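Local coordinates for protein GH3 beta-N-acetylglucosaminidase (Paenibacillaceae, PDB 6K5J) that probably hydrolyses terminal beta-linked N-acetylglucosamine residues from chitin-derived oligosaccharides, as a beta-N-acetylglucosaminidase of glycoside hydrolase family 3, at residues L479-R485 and T498-E504. Numbering follows the deposited sequence.
Sequences LIVASAR and TFFAAYE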
loop_
_atom_site.group_PDB
_atom_site.type_symbol
_atom_site.label_atom_id
_atom_site.label_comp_id
_atom_site.label_asym_id
_atom_site.label_seq_id
_atom_site.Cartn_x
_atom_site.Cartn_y
_atom_site.Cartn_z
ATOM N N LEU A 479 31.115 9.196 -3.612
ATOM C CA LEU A 479 29.704 9.190 -3.239
ATOM C C LEU A 479 28.973 8.064 -3.961
ATOM O O LEU A 479 29.082 7.936 -5.185
ATOM C CB LEU A 479 29.053 10.527 -3.589
ATOM C CG LEU A 479 27.525 10.585 -3.444
ATOM C CD1 LEU A 479 27.151 10.520 -1.976
ATOM C CD2 LEU A 479 26.980 11.861 -4.090
ATOM N N ILE A 480 28.236 7.254 -3.202
ATOM C CA ILE A 480 27.250 6.319 -3.737
ATOM C C ILE A 480 25.878 6.767 -3.248
ATOM O O ILE A 480 25.713 7.095 -2.069
ATOM C CB ILE A 480 27.524 4.868 -3.283
ATOM C CG1 ILE A 480 28.844 4.345 -3.851
ATOM C CG2 ILE A 480 26.366 3.929 -3.670
ATOM C CD1 ILE A 480 29.304 3.037 -3.181
ATOM N N VAL A 481 24.887 6.764 -4.132
ATOM C CA VAL A 481 23.506 7.043 -3.750
ATOM C C VAL A 481 22.691 5.765 -3.935
ATOM O O VAL A 481 22.807 5.087 -4.962
ATOM C CB VAL A 481 22.922 8.213 -4.559
ATOM C CG1 VAL A 481 21.479 8.519 -4.119
ATOM C CG2 VAL A 481 23.790 9.448 -4.384
ATOM N N ALA A 482 21.890 5.427 -2.931
ATOM C CA ALA A 482 20.979 4.293 -2.988
ATOM C C ALA A 482 19.599 4.793 -2.595
ATOM O O ALA A 482 19.407 5.261 -1.470
ATOM C CB ALA A 482 21.437 3.165 -2.059
ATOM N N SER A 483 18.648 4.723 -3.522
ATOM C CA SER A 483 17.306 5.208 -3.244
ATOM C C SER A 483 16.534 4.142 -2.483
ATOM O O SER A 483 16.534 2.966 -2.870
ATOM C CB SER A 483 16.577 5.587 -4.539
ATOM O OG SER A 483 16.661 4.555 -5.510
ATOM N N ALA A 484 15.891 4.556 -1.393
ATOM C CA ALA A 484 15.102 3.664 -0.550
ATOM C C ALA A 484 13.613 3.974 -0.620
ATOM O O ALA A 484 12.836 3.470 0.204
ATOM C CB ALA A 484 15.586 3.734 0.902
ATOM N N ARG A 485 13.196 4.816 -1.562
ATOM C CA ARG A 485 11.798 4.808 -1.956
ATOM C C ARG A 485 11.725 4.873 -3.482
ATOM O O ARG A 485 12.192 3.936 -4.137
ATOM C CB ARG A 485 11.006 5.920 -1.257
ATOM C CG ARG A 485 9.501 5.647 -1.365
ATOM C CD ARG A 485 8.657 6.256 -0.251
ATOM N NE ARG A 485 7.251 5.935 -0.504
ATOM C CZ ARG A 485 6.338 5.672 0.432
ATOM N NH1 ARG A 485 6.657 5.703 1.721
ATOM N NH2 ARG A 485 5.095 5.377 0.070
ATOM N N THR A 498 27.153 7.037 -9.189
ATOM C CA THR A 498 26.757 5.675 -8.844
ATOM C C THR A 498 25.418 5.737 -8.132
ATOM O O THR A 498 25.314 6.360 -7.071
ATOM C CB THR A 498 27.799 5.004 -7.942
ATOM O OG1 THR A 498 29.096 5.131 -8.537
ATOM C CG2 THR A 498 27.474 3.528 -7.738
ATOM N N PHE A 499 24.400 5.089 -8.709
ATOM C CA PHE A 499 23.036 5.161 -8.191
ATOM C C PHE A 499 22.420 3.771 -8.180
ATOM O O PHE A 499 22.349 3.111 -9.223
ATOM C CB PHE A 499 22.177 6.119 -9.029
ATOM C CG PHE A 499 20.779 6.308 -8.492
ATOM C CD1 PHE A 499 19.763 5.425 -8.845
ATOM C CD2 PHE A 499 20.485 7.359 -7.630
ATOM C CE1 PHE A 499 18.465 5.581 -8.342
ATOM C CE2 PHE A 499 19.198 7.535 -7.126
ATOM C CZ PHE A 499 18.170 6.633 -7.494
ATOM N N PHE A 500 21.947 3.347 -7.012
ATOM C CA PHE A 500 21.231 2.092 -6.823
ATOM C C PHE A 500 19.775 2.381 -6.483
ATOM O O PHE A 500 19.452 3.432 -5.925
ATOM C CB PHE A 500 21.835 1.266 -5.678
ATOM C CG PHE A 500 23.221 0.755 -5.946
ATOM C CD1 PHE A 500 24.334 1.532 -5.630
ATOM C CD2 PHE A 500 23.417 -0.516 -6.491
ATOM C CE1 PHE A 500 25.612 1.067 -5.861
ATOM C CE2 PHE A 500 24.695 -0.986 -6.733
ATOM C CZ PHE A 500 25.799 -0.193 -6.415
ATOM N N ALA A 501 18.899 1.414 -6.770
ATOM C CA ALA A 501 17.521 1.460 -6.296
ATOM C C ALA A 501 17.255 0.261 -5.398
ATOM O O ALA A 501 17.520 -0.885 -5.785
ATOM C CB ALA A 501 16.514 1.487 -7.458
ATOM N N ALA A 502 16.711 0.525 -4.210
ATOM C CA ALA A 502 16.219 -0.526 -3.330
ATOM C C ALA A 502 14.704 -0.546 -3.193
ATOM O O ALA A 502 14.164 -1.527 -2.660
ATOM C CB ALA A 502 16.843 -0.398 -1.927
ATOM N N TYR A 503 14.009 0.505 -3.629
ATOM C CA TYR A 503 12.547 0.602 -3.707
ATOM C C TYR A 503 11.857 0.635 -2.347
ATOM O O TYR A 503 10.613 0.668 -2.295
ATOM C CB TYR A 503 11.948 -0.534 -4.560
ATOM C CG TYR A 503 12.683 -0.717 -5.870
ATOM C CD1 TYR A 503 12.426 0.119 -6.950
ATOM C CD2 TYR A 503 13.669 -1.696 -6.016
ATOM C CE1 TYR A 503 13.104 -0.026 -8.150
ATOM C CE2 TYR A 503 14.359 -1.842 -7.211
ATOM C CZ TYR A 503 14.062 -1.008 -8.275
ATOM O OH TYR A 503 14.739 -1.147 -9.471
ATOM N N GLU A 504 12.602 0.626 -1.246
ATOM C CA GLU A 504 12.030 0.617 0.098
ATOM C C GLU A 504 13.194 0.668 1.081
ATOM O O GLU A 504 14.354 0.468 0.705
ATOM C CB GLU A 504 11.152 -0.613 0.354
ATOM C CG GLU A 504 11.889 -1.915 0.167
ATOM C CD GLU A 504 10.960 -3.104 0.155
ATOM O OE1 GLU A 504 9.822 -2.981 -0.354
ATOM O OE2 GLU A 504 11.375 -4.163 0.663
HETATM O O HOH W 1 30.638 6.689 -6.936
HETATM O O HOH W 2 14.371 2.859 -5.252
#
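The Phe499 ring lies obliquely against Val481 and Ser483 of the adjacent parallel strand, 479-483. With CG anti to the backbone N (chi1 -176°), the ring runs forward along the sheet: its CD2 meets Val481 CG1 at 3.8 Å, and its CZ comes within 3.2 Å of Ser483 OG. Cutting Phe499 back to alanine is likely to open a gap beside Val481 CG1 and strip Ser483 CB and OG of their aromatic neighbour. On the other face, Phe500 turns a ring edge to Ile480, whose CG2 lies 3.7 Å from Phe500 CE1, while Ala482 CB packs against Phe500 CB. Four backbone hydrogen bonds fix this register: Val481 N to Thr498 O, Phe500 N to Val481 O, Ser483 N to Phe500 O and Ala502 N to Ser483 O, the last almost in line with the carbonyl. Where the strands end, one water accepts from Ser483 OG and Tyr503 N and donates to Arg485 O (2.7 Å), joining the two chains; at the opposite end of the contact another links Leu479 O with Thr498 OG1. Arg485 extends away to Asp404 (salt bridge) and the Val403 carbonyl, and Tyr503 OH bonds to Thr374. Within the mixed six-stranded sheet of the C-terminal alpha/beta domain, as in other two-domain family 3 enzymes, strand 478-483 also pairs with strand 450-455, and strand 499-501 runs antiparallel to edge strand 374-377. Helix 507-517 covers the Ala482 and Phe500 face, whereas helix 102-108 from the barrel domain packs on Tyr503 and Glu504.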